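Local atomic coordinates of ADP-dependent L-serine kinase SerK (Thermococcus kodakarensis KOD1, PDB entry 5X0J), a protein that catalyses the ADP-dependent phosphorylation of free L-serine to O-phospho-L-serine, releasing AMP, in the first step of cysteine biosynthesis from serine. Residues L66-H71 against T223-P228; V114-K119 against S169-I174; E129-A134 against G180-A185. The protein carries 1 engineered substitution. All blocks are in the same frame, centred on the assembly; numbering follows the deposited sequence.

Contact 1 of 3, residues L66-H71 against T223-P228. With MG (magnesium ion), chain D; SEP (phosphoserine), chain C; AMP (adenosine monophosphate), chain B.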
# COMPACT_ATOMS: atom_id res chain seq x y z
N LEU A 66 12.37 -9.20 -4.19
CA LEU A 66 11.01 -8.72 -4.03
C LEU A 66 11.04 -7.46 -3.18
O LEU A 66 11.65 -7.48 -2.11
CB LEU A 66 10.19 -9.78 -3.30
CG LEU A 66 8.76 -9.39 -2.90
CD1 LEU A 66 7.90 -9.07 -4.12
CD2 LEU A 66 8.14 -10.49 -2.03
N ILE A 67 10.40 -6.39 -3.64
CA ILE A 67 10.11 -5.25 -2.77
C ILE A 67 9.00 -5.67 -1.82
O ILE A 67 7.86 -5.85 -2.22
CB ILE A 67 9.69 -4.00 -3.58
CG1 ILE A 67 10.83 -3.56 -4.50
CG2 ILE A 67 9.31 -2.86 -2.64
CD1 ILE A 67 10.46 -2.45 -5.47
N VAL A 68 9.34 -5.85 -0.55
CA VAL A 68 8.37 -6.19 0.49
C VAL A 68 7.63 -4.90 0.90
O VAL A 68 6.40 -4.89 0.95
CB VAL A 68 9.08 -6.88 1.68
CG1 VAL A 68 8.14 -7.10 2.85
CG2 VAL A 68 9.66 -8.21 1.20
N ASP A 69 8.39 -3.85 1.20
CA ASP A 69 7.87 -2.54 1.49
C ASP A 69 8.83 -1.53 0.90
O ASP A 69 10.04 -1.63 1.10
CB ASP A 69 7.74 -2.35 3.00
CG ASP A 69 7.21 -0.99 3.39
OD1 ASP A 69 6.41 -0.39 2.63
OD2 ASP A 69 7.59 -0.50 4.48
N GLY A 70 8.29 -0.58 0.14
CA GLY A 70 9.12 0.44 -0.51
C GLY A 70 8.86 0.72 -1.98
O GLY A 70 9.75 1.17 -2.68
N HIS A 71 7.64 0.48 -2.46
CA HIS A 71 7.35 0.72 -3.88
C HIS A 71 7.53 2.16 -4.31
O HIS A 71 8.03 2.42 -5.41
CB HIS A 71 5.94 0.25 -4.20
CG HIS A 71 5.83 -1.23 -4.19
ND1 HIS A 71 5.73 -1.95 -3.02
CD2 HIS A 71 5.92 -2.14 -5.18
CE1 HIS A 71 5.70 -3.24 -3.30
NE2 HIS A 71 5.83 -3.38 -4.61
N THR A 223 -0.44 -5.41 0.10
CA THR A 223 0.27 -6.05 1.20
C THR A 223 0.63 -5.05 2.30
O THR A 223 1.06 -3.93 2.03
CB THR A 223 1.57 -6.69 0.73
OG1 THR A 223 2.41 -5.69 0.15
CG2 THR A 223 1.31 -7.77 -0.30
N ARG A 224 0.41 -5.47 3.55
CA ARG A 224 0.90 -4.75 4.71
C ARG A 224 1.73 -5.75 5.50
O ARG A 224 1.19 -6.53 6.27
CB ARG A 224 -0.24 -4.17 5.55
CG ARG A 224 0.23 -3.43 6.79
CD ARG A 224 -0.89 -2.67 7.49
NE ARG A 224 -1.87 -3.53 8.14
CZ ARG A 224 -1.73 -4.11 9.33
NH1 ARG A 224 -0.63 -3.98 10.04
NH2 ARG A 224 -2.72 -4.86 9.82
N HIS A 225 3.04 -5.74 5.29
CA HIS A 225 3.93 -6.68 5.96
C HIS A 225 4.30 -6.19 7.34
O HIS A 225 4.58 -5.01 7.53
CB HIS A 225 5.20 -6.89 5.14
CG HIS A 225 4.97 -7.57 3.83
ND1 HIS A 225 4.71 -6.87 2.66
CD2 HIS A 225 4.97 -8.87 3.49
CE1 HIS A 225 4.57 -7.72 1.67
NE2 HIS A 225 4.71 -8.95 2.14
N VAL A 226 4.35 -7.12 8.27
CA VAL A 226 4.57 -6.87 9.69
C VAL A 226 5.75 -7.72 10.17
O VAL A 226 5.69 -8.95 10.01
CB VAL A 226 3.29 -7.28 10.46
CG1 VAL A 226 3.53 -7.34 11.96
CG2 VAL A 226 2.14 -6.34 10.11
N LEU A 227 6.75 -7.10 10.77
CA LEU A 227 7.88 -7.78 11.39
C LEU A 227 7.73 -7.62 12.90
O LEU A 227 6.86 -6.88 13.35
CB LEU A 227 9.18 -7.11 10.95
CG LEU A 227 9.34 -6.74 9.48
CD1 LEU A 227 10.68 -6.06 9.26
CD2 LEU A 227 9.22 -7.97 8.60
N PRO A 228 8.59 -8.26 13.69
CA PRO A 228 8.54 -8.04 15.14
C PRO A 228 8.98 -6.64 15.61
O PRO A 228 8.88 -6.33 16.79
CB PRO A 228 9.49 -9.12 15.69
CG PRO A 228 9.59 -10.13 14.58
CD PRO A 228 9.55 -9.32 13.34
MG MG D . 5.41 1.43 2.51
N SEP C . 4.09 -3.44 0.68
CA SEP C . 3.93 -2.32 1.66
CB SEP C . 2.76 -1.43 1.23
OG SEP C . 3.02 -0.94 -0.08
C SEP C . 3.76 -2.87 3.06
O SEP C . 3.29 -2.15 3.96
OXT SEP C . 4.10 -4.04 3.32
P SEP C . 4.18 0.16 -0.35
O1P SEP C . 4.30 0.95 0.95
O2P SEP C . 3.61 0.94 -1.49
O3P SEP C . 5.41 -0.64 -0.71
P AMP B . 6.84 3.18 0.18
O1P AMP B . 8.23 3.63 -0.24
O2P AMP B . 6.04 2.58 -0.95
O3P AMP B . 6.89 2.34 1.43
O5' AMP B . 6.03 4.52 0.56
C5' AMP B . 6.68 5.75 0.86
C4' AMP B . 7.51 5.61 2.12
O4' AMP B . 8.49 6.63 2.14
C3' AMP B . 6.78 5.81 3.47
O3' AMP B . 7.08 4.70 4.31
C2' AMP B . 7.33 7.08 4.10
O2' AMP B . 7.39 7.03 5.53
C1' AMP B . 8.68 7.06 3.46
N9 AMP B . 9.44 8.33 3.43
C8 AMP B . 8.98 9.59 3.43
N7 AMP B . 10.00 10.49 3.38
C5 AMP B . 11.13 9.77 3.33
C6 AMP B . 12.57 10.08 3.27
N6 AMP B . 12.98 11.36 3.24
N1 AMP B . 13.43 9.03 3.25
C2 AMP B . 13.02 7.74 3.28
N3 AMP B . 11.73 7.39 3.34
C4 AMP B . 10.77 8.35 3.37
O HOH W 1 6.42 1.96 4.32
O HOH W 2 4.54 3.37 2.71
O HOH W 3 3.88 0.69 3.83
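The amino nitrogen of phosphoserine, SEP N, is gripped from both segments: it donates to Val-68 O at 2.7 Å and to Thr-223 OG1 at 2.9 Å, with a weak third bond to Thr-223 O. Thr-223 OG1 is also hydrogen-bonded to His-29, and the Thr-223 N-H goes to Gln-30, the engineered residue at the inferred active site. The carboxylate of the product rests on strand 224-226, where His-225 N meets SEP OXT at 2.8 Å, nearly straight at 173°. With CG of His-225 beside its backbone N (chi1 -65°), the ring swings ND1 to the same oxygen, which lies at the ring edge, in plane, 3.0 Å from ND1. Val-68 CG1 sits over one face of this imidazole, a CH-pi contact 3.5 Å from the ring centroid, and NE2 is hydrogen-bonded to Tyr-92. A phenylalanine in place of His-225 would probably leave SEP OXT with one donor fewer and the Tyr-92 hydroxyl without its mate. At the other end of the product, SEP O3P takes three N-H groups, those of Gly-70 N, His-71 N and His-71 ND1, the last at 2.7 Å. Gly-70 is the N-cap of helix 71-80, whose start probably helps to stabilise the phosphate charge. Magnesium, bound by Asp-69 OD1 at 2.1 Å and by three waters, joins SEP O1P to AMP O3P, an arrangement consistent with the metal offsetting charge while the phosphoryl group passes from ADP to serine.

Contact 2 of 3, residues V114-K119 against S169-I174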
# COMPACT_ATOMS: atom_id res chain seq x y z
N VAL A 114 -19.03 6.98 -6.05
CA VAL A 114 -19.82 5.90 -6.67
C VAL A 114 -20.02 6.13 -8.18
O VAL A 114 -19.85 5.20 -8.99
CB VAL A 114 -21.16 5.68 -5.94
CG1 VAL A 114 -22.07 4.72 -6.72
CG2 VAL A 114 -20.92 5.15 -4.54
N GLU A 115 -20.37 7.36 -8.56
CA GLU A 115 -20.52 7.77 -9.97
C GLU A 115 -19.25 7.48 -10.77
O GLU A 115 -19.29 6.95 -11.89
CB GLU A 115 -20.84 9.28 -10.04
CG GLU A 115 -20.94 9.90 -11.43
CD GLU A 115 -21.42 11.34 -11.40
OE1 GLU A 115 -20.91 12.13 -10.57
OE2 GLU A 115 -22.29 11.69 -12.22
N ARG A 116 -18.11 7.86 -10.20
CA ARG A 116 -16.82 7.63 -10.87
C ARG A 116 -16.47 6.15 -10.95
O ARG A 116 -15.94 5.70 -11.97
CB ARG A 116 -15.68 8.41 -10.19
CG ARG A 116 -15.66 9.90 -10.52
CD ARG A 116 -15.12 10.17 -11.92
NE ARG A 116 -13.67 10.03 -12.02
CZ ARG A 116 -12.78 10.95 -11.65
NH1 ARG A 116 -13.17 12.11 -11.13
NH2 ARG A 116 -11.48 10.71 -11.79
N LEU A 117 -16.76 5.39 -9.90
CA LEU A 117 -16.58 3.93 -9.94
C LEU A 117 -17.43 3.29 -11.05
O LEU A 117 -16.94 2.47 -11.83
CB LEU A 117 -16.91 3.32 -8.58
CG LEU A 117 -15.95 3.67 -7.44
CD1 LEU A 117 -16.53 3.12 -6.14
CD2 LEU A 117 -14.54 3.12 -7.66
N LYS A 118 -18.70 3.69 -11.13
CA LYS A 118 -19.59 3.17 -12.16
C LYS A 118 -19.13 3.58 -13.57
O LYS A 118 -19.19 2.75 -14.49
CB LYS A 118 -21.03 3.60 -11.89
CG LYS A 118 -21.64 2.87 -10.71
CD LYS A 118 -23.07 3.32 -10.44
CE LYS A 118 -23.67 2.52 -9.31
NZ LYS A 118 -25.13 2.76 -9.16
N LYS A 119 -18.61 4.80 -13.73
CA LYS A 119 -18.09 5.22 -15.05
C LYS A 119 -16.91 4.36 -15.49
O LYS A 119 -16.74 4.09 -16.68
CB LYS A 119 -17.70 6.71 -15.04
CG LYS A 119 -17.27 7.24 -16.40
CD LYS A 119 -15.74 7.22 -16.58
CE LYS A 119 -15.33 7.60 -18.00
NZ LYS A 119 -13.85 7.60 -18.18
N SER A 169 -8.16 11.69 -5.80
CA SER A 169 -7.18 12.25 -4.86
C SER A 169 -6.33 13.34 -5.53
O SER A 169 -6.17 14.45 -5.00
CB SER A 169 -6.31 11.12 -4.32
OG SER A 169 -5.15 11.59 -3.67
N VAL A 170 -5.81 13.03 -6.71
CA VAL A 170 -5.00 14.00 -7.47
C VAL A 170 -5.82 15.24 -7.85
O VAL A 170 -5.31 16.36 -7.82
CB VAL A 170 -4.36 13.34 -8.70
CG1 VAL A 170 -3.71 14.36 -9.62
CG2 VAL A 170 -3.32 12.31 -8.25
N GLU A 171 -7.08 15.02 -8.20
CA GLU A 171 -8.01 16.11 -8.54
C GLU A 171 -8.44 16.95 -7.32
O GLU A 171 -9.02 18.02 -7.50
CB GLU A 171 -9.25 15.55 -9.25
CG GLU A 171 -8.99 14.95 -10.64
CD GLU A 171 -10.03 13.93 -11.05
OE1 GLU A 171 -11.17 14.00 -10.55
OE2 GLU A 171 -9.73 13.04 -11.89
N GLY A 172 -8.17 16.48 -6.10
CA GLY A 172 -8.56 17.19 -4.88
C GLY A 172 -9.99 16.95 -4.43
O GLY A 172 -10.44 17.57 -3.47
N LYS A 173 -10.70 16.04 -5.10
CA LYS A 173 -12.09 15.77 -4.78
C LYS A 173 -12.23 14.99 -3.48
O LYS A 173 -13.25 15.12 -2.79
CB LYS A 173 -12.77 15.02 -5.93
CG LYS A 173 -12.88 15.85 -7.20
CD LYS A 173 -13.60 15.07 -8.29
CE LYS A 173 -14.02 15.98 -9.45
NZ LYS A 173 -12.85 16.56 -10.15
N ILE A 174 -11.24 14.15 -3.16
CA ILE A 174 -11.24 13.39 -1.91
C ILE A 174 -9.90 13.49 -1.23
O ILE A 174 -8.88 13.79 -1.87
CB ILE A 174 -11.56 11.89 -2.14
CG1 ILE A 174 -10.50 11.18 -3.02
CG2 ILE A 174 -12.96 11.71 -2.71
CD1 ILE A 174 -10.70 9.68 -3.09
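Arg-116 reaches from helix 110-119 to Glu-171 in the C-terminal turn that follows helix 155-170, its CB directed toward the 169-174 segment. CG stands beside the backbone N, and the chain then bends at both chi2 and chi3, packing on the way against Val-164 and Met-168 of helix 155-170. At the tip, CZ lies 3.6 Å from Glu-171 OE1. The two terminal nitrogens take one carboxylate oxygen each, an end-on bidentate salt bridge with the flat groups nearly coplanar, their planes 22° apart. NH1 meets the syn lone pair of Glu-171 OE1 at 2.8 Å, almost straight (173°) and within the guanidinium plane. NH2 reaches Glu-171 OE2 at 2.9 Å along a more bent line (151°), with the oxygen tilted from that plane, and also pairs with Glu-167. The acceptor belongs to a Schellman motif: Gly-172, with positive phi, is the first residue to leave the helical conformation, and its N bonds back to Ser-169 O at 3.1 Å. The next residue, Lys-173, bends at chi4 and makes the pair a three-residue salt-bridge network. Its NZ approaches Glu-171 OE1 at 3.1 Å from the anti side, out of the carboxylate plane, while its CD lies 4.1 Å from Arg-116 NH1. Arg-116 NH1 and Lys-173 NZ stay 4.6 Å apart, two positive charges with Glu-171 OE1 as their common acceptor.

Contact 3 of 3, residues E129-A134 against G180-A185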
# COMPACT_ATOMS: atom_id res chain seq x y z
N GLU A 129 -24.37 -7.32 3.55
CA GLU A 129 -23.35 -8.32 3.86
C GLU A 129 -22.05 -8.11 3.08
O GLU A 129 -21.19 -8.99 3.05
CB GLU A 129 -23.90 -9.73 3.62
CG GLU A 129 -24.96 -10.15 4.63
CD GLU A 129 -24.41 -10.46 6.02
OE1 GLU A 129 -23.17 -10.43 6.22
OE2 GLU A 129 -25.24 -10.75 6.91
N ALA A 130 -21.88 -6.94 2.47
CA ALA A 130 -20.67 -6.65 1.69
C ALA A 130 -19.37 -6.85 2.49
O ALA A 130 -18.44 -7.44 1.98
CB ALA A 130 -20.73 -5.23 1.14
N GLU A 131 -19.33 -6.36 3.72
CA GLU A 131 -18.10 -6.42 4.51
C GLU A 131 -17.62 -7.84 4.71
O GLU A 131 -16.43 -8.13 4.48
CB GLU A 131 -18.29 -5.74 5.86
CG GLU A 131 -17.02 -5.71 6.70
CD GLU A 131 -17.04 -4.70 7.81
OE1 GLU A 131 -17.99 -3.91 7.91
OE2 GLU A 131 -16.09 -4.70 8.62
N GLU A 132 -18.52 -8.74 5.12
CA GLU A 132 -18.12 -10.13 5.34
C GLU A 132 -17.82 -10.86 4.03
O GLU A 132 -16.89 -11.66 3.97
CB GLU A 132 -19.11 -10.89 6.23
CG GLU A 132 -18.99 -10.52 7.72
CD GLU A 132 -17.55 -10.59 8.25
OE1 GLU A 132 -16.84 -11.58 8.00
OE2 GLU A 132 -17.11 -9.64 8.94
N LYS A 133 -18.55 -10.53 2.96
CA LYS A 133 -18.19 -11.05 1.64
C LYS A 133 -16.76 -10.66 1.25
O LYS A 133 -15.99 -11.48 0.74
CB LYS A 133 -19.18 -10.58 0.57
CG LYS A 133 -20.57 -11.20 0.69
CD LYS A 133 -21.52 -10.56 -0.30
CE LYS A 133 -22.93 -11.08 -0.08
NZ LYS A 133 -23.81 -10.57 -1.16
N ALA A 134 -16.41 -9.40 1.51
CA ALA A 134 -15.06 -8.91 1.19
C ALA A 134 -14.01 -9.60 2.05
O ALA A 134 -12.96 -10.00 1.53
CB ALA A 134 -14.98 -7.41 1.37
N GLY A 180 -4.23 0.56 8.15
CA GLY A 180 -3.83 -0.80 8.45
C GLY A 180 -4.91 -1.66 9.11
O GLY A 180 -4.96 -2.86 8.89
N LEU A 181 -5.76 -1.03 9.92
CA LEU A 181 -6.81 -1.73 10.67
C LEU A 181 -8.16 -1.09 10.38
O LEU A 181 -8.32 0.12 10.54
CB LEU A 181 -6.53 -1.66 12.17
CG LEU A 181 -5.26 -2.34 12.68
CD1 LEU A 181 -5.11 -2.06 14.17
CD2 LEU A 181 -5.29 -3.83 12.40
N LYS A 182 -9.14 -1.90 9.99
CA LYS A 182 -10.47 -1.36 9.69
C LYS A 182 -11.14 -0.75 10.91
O LYS A 182 -11.93 0.19 10.78
CB LYS A 182 -11.37 -2.41 9.04
CG LYS A 182 -11.85 -3.54 9.93
CD LYS A 182 -12.70 -4.50 9.13
CE LYS A 182 -13.26 -5.60 10.01
NZ LYS A 182 -14.13 -6.53 9.24
N GLU A 183 -10.84 -1.27 12.09
CA GLU A 183 -11.40 -0.69 13.32
C GLU A 183 -10.89 0.75 13.55
O GLU A 183 -11.63 1.57 14.08
CB GLU A 183 -11.16 -1.57 14.54
CG GLU A 183 -9.73 -1.92 14.82
CD GLU A 183 -9.28 -3.24 14.21
OE1 GLU A 183 -9.67 -3.60 13.07
OE2 GLU A 183 -8.50 -3.93 14.87
N ASP A 184 -9.66 1.05 13.13
CA ASP A 184 -9.17 2.44 13.20
C ASP A 184 -9.92 3.34 12.22
O ASP A 184 -10.22 4.49 12.54
CB ASP A 184 -7.67 2.52 12.92
CG ASP A 184 -6.82 1.88 13.99
OD1 ASP A 184 -7.32 1.45 15.04
OD2 ASP A 184 -5.60 1.83 13.78
N ALA A 185 -10.21 2.81 11.04
CA ALA A 185 -11.02 3.53 10.05
C ALA A 185 -12.40 3.83 10.63
O ALA A 185 -12.88 4.96 10.52
CB ALA A 185 -11.13 2.75 8.76
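Lys-182 and Glu-131 form a salt bridge between the first turns of two helices, 182-190 and 130-135, that lie beside each other on the antiparallel sheet of the C-terminal domain. The helices' alanines turn to the sheet: Ala-130 and Ala-134 touch strand 141-144, and Ala-185 touches strand 196-199. The charged side chains span the distance between the helices, approaching from opposite directions. CG of Lys-182 lies between its backbone N and carbonyl carbon (chi1 71°), and every later torsion is near 180°, making a straight arm that runs past Ile-199 to the other helix. Glu-131 answers with an equally stretched chain, its CG anti to the backbone N at chi1 -177°. The two tips overlap somewhat in length: Glu-131 OE2 lies 3.3 Å from Lys-182 CE and 3.4 Å from Lys-182 CD, beside the end of the lysine's methylene chain. Lys-182 NZ donates to Glu-131 OE2 at 2.8 Å, using the anti lone pair of that oxygen, the one turned away from OE1. OE1 has a partner of its own, the guanidinium of Arg-186, so the carboxylate is held at both oxygens, which should limit its rotation. Lys-182 NZ has a second acid in Glu-135, one turn further along helix 130-135. Glu-132 behaves differently from its neighbour: its CA-CB bond is directed away from helix 182-190, but the chain turns at chi2 (-50°), which brings its end nearer. Its carboxylate therefore adds a nearby negative charge without a direct bond, Glu-132 OE2 stopping 4.3 Å from Lys-182 NZ.

From the N terminus, the chain lays down strands of the mixed sheet, and segment 66-71 starts on strand 65-67 of it. Contact 1 closes only when 223-228 returns, more than 150 residues later, joining that sheet to strand 224-226, which pairs antiparallel with strand 98-107 of the second sheet. Contacts 2 and 3 both fall within this long excursion. Their segments alternate, 114-119, 129-134, 169-174 and 180-185, so the two loops cross, and each ties together helical parts of the C-terminal domain. Contact 2 lies apart, its nearest atoms about 15 Å from contact 1 and about 12 Å from contact 3. Contacts 1 and 3 touch, with Arg-224 NH2 packing 3.1 Å from Gly-180 O.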